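Local coordinates for protein CheA (Treponema denticola, PDB 6Y1Y) that autophosphorylates on histidine as a chemotaxis kinase, probably passes the phosphate to CheB or CheY, and dimerises through the helical domain described, at the interface of chains A and B. Sequence-based numbering; all coordinates share one arbitrary frame. Chains: chain A/B, CheA.

Contact 1: the interface of chains A and B. Residues chain A 55-56, 59, 62; chain B 59, 62-63, 79.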
# COMPACT_ATOMS: atom_id res chain seq x y z
N LEU A 55 -27.00 -9.28 1.25
CA LEU A 55 -27.20 -10.62 1.78
C LEU A 55 -28.15 -10.62 2.98
O LEU A 55 -29.10 -11.40 3.03
CB LEU A 55 -25.85 -11.22 2.16
CG LEU A 55 -25.86 -12.48 3.02
CD1 LEU A 55 -26.49 -13.60 2.23
CD2 LEU A 55 -24.44 -12.84 3.46
N LEU A 56 -27.92 -9.72 3.94
CA LEU A 56 -28.81 -9.68 5.11
C LEU A 56 -30.23 -9.30 4.72
O LEU A 56 -31.19 -9.86 5.25
CB LEU A 56 -28.28 -8.71 6.16
CG LEU A 56 -27.54 -9.38 7.32
CD1 LEU A 56 -26.23 -9.98 6.82
CD2 LEU A 56 -27.34 -8.33 8.39
N MET A 59 -32.24 -12.22 3.46
CA MET A 59 -32.59 -13.32 4.36
C MET A 59 -34.10 -13.48 4.55
O MET A 59 -34.57 -14.63 4.58
CB MET A 59 -31.88 -13.15 5.71
CG MET A 59 -32.02 -14.37 6.62
SD MET A 59 -30.98 -14.26 8.10
CE MET A 59 -31.42 -15.78 8.95
N TYR A 62 -35.47 -15.53 1.70
CA TYR A 62 -35.14 -16.94 1.88
C TYR A 62 -36.06 -17.57 2.93
O TYR A 62 -36.54 -18.70 2.76
CB TYR A 62 -33.68 -17.09 2.31
CG TYR A 62 -32.59 -16.69 1.32
CD1 TYR A 62 -32.72 -16.91 -0.05
CD2 TYR A 62 -31.41 -16.13 1.79
CE1 TYR A 62 -31.68 -16.57 -0.93
CE2 TYR A 62 -30.38 -15.78 0.92
CZ TYR A 62 -30.51 -16.02 -0.43
OH TYR A 62 -29.47 -15.67 -1.28
N MET B 59 -26.35 -18.73 7.82
CA MET B 59 -27.63 -18.24 7.30
C MET B 59 -28.60 -19.36 6.99
O MET B 59 -29.73 -19.32 7.51
CB MET B 59 -27.42 -17.34 6.07
CG MET B 59 -28.75 -16.68 5.69
SD MET B 59 -28.72 -15.38 4.44
CE MET B 59 -28.16 -14.00 5.45
N TYR B 62 -29.66 -21.02 10.32
CA TYR B 62 -30.56 -20.19 11.11
C TYR B 62 -31.97 -20.17 10.54
O TYR B 62 -32.94 -20.07 11.29
CB TYR B 62 -29.99 -18.79 11.25
CG TYR B 62 -28.91 -18.69 12.30
CD1 TYR B 62 -28.40 -19.83 12.92
CD2 TYR B 62 -28.39 -17.46 12.65
CE1 TYR B 62 -27.41 -19.73 13.89
CE2 TYR B 62 -27.41 -17.35 13.62
CZ TYR B 62 -26.93 -18.49 14.23
OH TYR B 62 -25.95 -18.39 15.20
N LEU B 63 -32.10 -20.20 9.21
CA LEU B 63 -33.44 -20.29 8.62
C LEU B 63 -34.12 -21.57 9.06
O LEU B 63 -35.31 -21.56 9.43
CB LEU B 63 -33.34 -20.25 7.09
CG LEU B 63 -32.85 -18.93 6.51
CD1 LEU B 63 -32.44 -19.09 5.04
CD2 LEU B 63 -33.93 -17.87 6.68
N VAL B 79 -27.24 -12.80 13.66
CA VAL B 79 -26.87 -12.48 12.28
C VAL B 79 -26.37 -11.05 12.21
O VAL B 79 -25.34 -10.77 11.58
CB VAL B 79 -28.06 -12.72 11.33
CG1 VAL B 79 -27.71 -12.22 9.92
CG2 VAL B 79 -28.37 -14.18 11.30
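The ring of A:Tyr62 turns an edge to B:Met59, whose thioether sulphur SD lies in the ring plane 3.9 Å from CD2, the two side chains crossing at about a right angle. B:Tyr62 contributes its CB, which meets the methyl CE of A:Met59 at 4.0 Å. Between them the two copies of Met59 slide past each other in opposite directions, each with CG anti to its backbone N, and they hide more surface than any other residue of the patch. Their ends differ. A:Met59 runs straight out to its methyl (chi3 178°), which also reaches CD2 of B:Leu63 at 4.0 Å. B:Met59 bends at its last torsion (chi3 -79°), folding CE back to 3.8 Å from CB of A:Met59. That methyl and the sulphur also meet A:Leu55 tip to tip, with SD 3.6 Å from the leucine CD1. Around this pair, B:Leu63 sets CD1 against CB of A:Tyr62 at 3.6 Å, and CG1 of B:Val79 passes CG of A:Leu56 at 3.9 Å. The valine belongs to helix 72-87 of chain B, the other residues to helix 7-67 of the two chains. Packing is through carbon and sulphur, and the unequal methionines break the exact two-fold locally. The contact packs helices of both subunits into one bundle, joining the dimer at the end where each chain turns from its first helix to its second.

Contact 2: the interface of chains A and B. Residues chain A 5, 10, 122, 125-126; chain B 5, 10, 13, 125.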
# COMPACT_ATOMS: atom_id res chain seq x y z
N VAL A 5 41.12 19.17 -8.13
CA VAL A 5 40.47 17.89 -7.88
C VAL A 5 40.67 16.90 -9.03
O VAL A 5 40.87 17.31 -10.19
CB VAL A 5 38.95 18.05 -7.61
CG1 VAL A 5 38.71 18.93 -6.37
CG2 VAL A 5 38.23 18.62 -8.82
N ILE A 10 35.09 13.70 -10.07
CA ILE A 10 33.91 14.46 -10.46
C ILE A 10 33.04 13.64 -11.40
O ILE A 10 31.80 13.70 -11.32
CB ILE A 10 34.32 15.80 -11.09
CG1 ILE A 10 35.19 16.61 -10.12
CG2 ILE A 10 33.09 16.61 -11.46
CD1 ILE A 10 34.47 16.99 -8.84
N VAL A 122 31.18 14.14 -2.12
CA VAL A 122 31.17 15.59 -2.09
C VAL A 122 31.88 16.09 -0.83
O VAL A 122 32.52 17.15 -0.85
CB VAL A 122 29.72 16.13 -2.21
CG1 VAL A 122 29.69 17.65 -2.17
CG2 VAL A 122 29.05 15.61 -3.46
N ILE A 125 35.65 16.26 -1.40
CA ILE A 125 36.08 17.44 -2.12
C ILE A 125 36.05 18.66 -1.20
O ILE A 125 36.86 19.57 -1.34
CB ILE A 125 35.20 17.64 -3.37
CG1 ILE A 125 35.35 16.45 -4.32
CG2 ILE A 125 35.59 18.91 -4.09
CD1 ILE A 125 34.19 16.30 -5.27
N ARG A 126 35.14 18.69 -0.22
CA ARG A 126 35.10 19.82 0.70
C ARG A 126 36.34 19.88 1.58
O ARG A 126 36.60 20.90 2.23
CB ARG A 126 33.85 19.71 1.58
CG ARG A 126 33.61 20.91 2.47
CD ARG A 126 33.72 22.21 1.68
NE ARG A 126 33.73 23.35 2.59
CZ ARG A 126 34.78 23.75 3.29
NH1 ARG A 126 35.95 23.12 3.18
NH2 ARG A 126 34.67 24.79 4.10
N VAL B 5 37.22 23.36 -8.94
CA VAL B 5 35.83 23.49 -8.51
C VAL B 5 35.69 24.68 -7.57
O VAL B 5 36.61 25.03 -6.83
CB VAL B 5 35.32 22.20 -7.83
CG1 VAL B 5 35.39 21.02 -8.78
CG2 VAL B 5 36.10 21.91 -6.55
N ILE B 10 30.43 23.76 -3.93
CA ILE B 10 30.53 22.45 -3.29
C ILE B 10 29.73 22.44 -1.99
O ILE B 10 29.06 21.46 -1.66
CB ILE B 10 32.01 22.09 -3.05
CG1 ILE B 10 32.73 21.87 -4.39
CG2 ILE B 10 32.13 20.87 -2.14
CD1 ILE B 10 32.33 20.60 -5.10
N LEU B 13 26.19 22.01 -3.01
CA LEU B 13 25.90 20.61 -3.30
C LEU B 13 25.75 19.80 -2.03
O LEU B 13 24.97 18.85 -1.99
CB LEU B 13 27.00 20.01 -4.18
CG LEU B 13 26.95 20.40 -5.66
CD1 LEU B 13 27.98 19.59 -6.44
CD2 LEU B 13 25.56 20.19 -6.22
N ILE B 125 29.69 22.57 -11.35
CA ILE B 125 30.92 22.72 -10.59
C ILE B 125 32.14 22.52 -11.49
O ILE B 125 33.23 23.01 -11.17
CB ILE B 125 30.98 21.76 -9.38
CG1 ILE B 125 31.10 20.30 -9.83
CG2 ILE B 125 29.78 21.98 -8.46
CD1 ILE B 125 31.59 19.36 -8.75
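The backbone oxygen O of B:Ile10 faces a methyl of the other chain, CG1 of A:Val122, at 3.9 Å; this is plain packing, since nitrogen and oxygen atoms of the two sides stay beyond bonding distance throughout the patch. The same valine methyl lies 4.0 Å from CG2 of B:Ile10, the two side chains sliding past each other in opposite directions. The other branch of B:Ile10 carries CD1 to 3.8 Å from CG2 of A:Ile125, crossing it at about a right angle. One isoleucine thus touches residues from successive turns of helix 93-125, and it hides more surface than its neighbours. A:Ile125 CG2 is shared, as CG2 of B:Val5 comes from another direction to 3.9 Å. Ahead of the helices, the two copies of Val5 cross almost perpendicularly, CG2 of A:Val5 and CG1 of B:Val5 being 3.7 Å apart. Branched aliphatic side chains thus close the end of the dimer where the chain termini gather. The twin pair is built differently: B:Ile125 places CG1 between its backbone N and carbonyl carbon (chi1 69°), whereas A:Ile125 has CG1 anti to the carbonyl carbon (chi1 -62°). On this side the delta methyl of B:Ile125 makes the touch, CD1 lying 3.7 Å from CD1 of A:Ile10.

Contact 3: the interface of chains A and B. Residues chain A 108-109, 112; chain B 24, 27-28, 31.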
# COMPACT_ATOMS: atom_id res chain seq x y z
N SER A 108 14.35 2.13 -2.70
CA SER A 108 14.67 2.96 -1.55
C SER A 108 16.05 2.63 -1.00
O SER A 108 16.84 3.52 -0.70
CB SER A 108 13.58 2.80 -0.49
OG SER A 108 13.92 3.45 0.70
N GLN A 109 16.36 1.33 -0.89
CA GLN A 109 17.67 0.93 -0.41
C GLN A 109 18.76 1.36 -1.37
O GLN A 109 19.83 1.81 -0.95
CB GLN A 109 17.70 -0.58 -0.18
CG GLN A 109 16.88 -1.02 1.03
CD GLN A 109 17.51 -0.57 2.34
OE1 GLN A 109 18.19 -1.36 3.01
NE2 GLN A 109 17.26 0.68 2.73
N GLY A 112 19.51 4.88 -0.73
CA GLY A 112 20.37 5.02 0.43
C GLY A 112 21.83 4.78 0.09
O GLY A 112 22.71 5.50 0.56
N LYS B 24 15.58 10.35 1.58
CA LYS B 24 15.80 8.90 1.63
C LYS B 24 15.32 8.31 2.96
O LYS B 24 14.67 7.26 2.98
CB LYS B 24 17.28 8.57 1.41
CG LYS B 24 17.59 7.06 1.32
CD LYS B 24 17.91 6.39 2.68
CE LYS B 24 17.69 4.87 2.59
NZ LYS B 24 17.95 4.14 3.86
N LEU B 27 11.62 8.10 2.79
CA LEU B 27 11.20 7.02 1.90
C LEU B 27 11.39 5.67 2.56
O LEU B 27 10.56 4.77 2.40
CB LEU B 27 11.97 7.09 0.58
CG LEU B 27 11.56 8.26 -0.31
CD1 LEU B 27 12.60 8.54 -1.38
CD2 LEU B 27 10.20 8.00 -0.96
N ASN B 28 12.48 5.51 3.32
CA ASN B 28 12.66 4.27 4.07
C ASN B 28 11.51 4.03 5.04
O ASN B 28 10.99 2.91 5.13
CB ASN B 28 14.00 4.29 4.81
CG ASN B 28 14.24 3.02 5.60
OD1 ASN B 28 14.33 1.91 5.05
ND2 ASN B 28 14.34 3.17 6.92
N THR B 31 8.61 2.69 3.19
CA THR B 31 8.67 1.25 2.90
C THR B 31 8.22 0.44 4.11
O THR B 31 7.55 -0.59 3.96
CB THR B 31 10.06 0.80 2.45
OG1 THR B 31 10.96 0.84 3.56
CG2 THR B 31 10.59 1.67 1.31
O HOH W 1 14.87 1.74 2.53
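A:Gly112 keeps regular helical torsions (phi -61°, psi -41°) within helix 93-125, and B:Lys24 of helix 7-67 lays its aliphatic chain over it. The lysine bends at its second torsion (chi2 -90°) and is extended beyond, so that CG, CD and CE all pass the glycine, with CE 3.4 Å from its CA. Its terminal amino nitrogen NZ ends near the side-chain amide of A:Gln109 without a bond to it. Polar groups beyond the lysine meet through water 1, held by side chains of both subunits, a water-bridged crossing of two helices within the dimer bundle. The hydroxyl OG of A:Ser108 lies 2.7 Å from the water. From the same helix, the amide nitrogen NE2 of A:Gln109 reaches it at 2.6 Å, a markedly bent approach. Across the interface the amide oxygen OD1 of B:Asn28 stands 2.6 Å from the water. The glutamine and asparagine amides are turned only modestly against each other, and the water bridges them, NE2 and OD1 being too far apart to bond directly. Beside the water, B:Thr31 presents its methyl CG2 to CB of A:Ser108 at 3.7 Å. Its hydroxyl turns back into its own helix, OG1 donating to the backbone O of B:Asn28 at 2.6 Å, in the carbonyl plane and on a lone pair.

The three contacts are strung along one elongated helical bundle: the C-alpha centres of contact 1 and contact 2 are about 73 Å apart, with contact 3 about 49 Å from contact 1 and 25 Å from contact 2. Helix 7-67 runs through all of them. Contact 2 and contact 3 set it against helix 93-125 of the partner, the N-terminal segment joining in contact 2, whereas contact 1 pairs it with its own copy and with helix 72-87 of chain B. Apolar packing at both ends and a water-bridged patch between them thus join two dimerization domains, and the two-fold repeats each contact, approximately in side-chain detail.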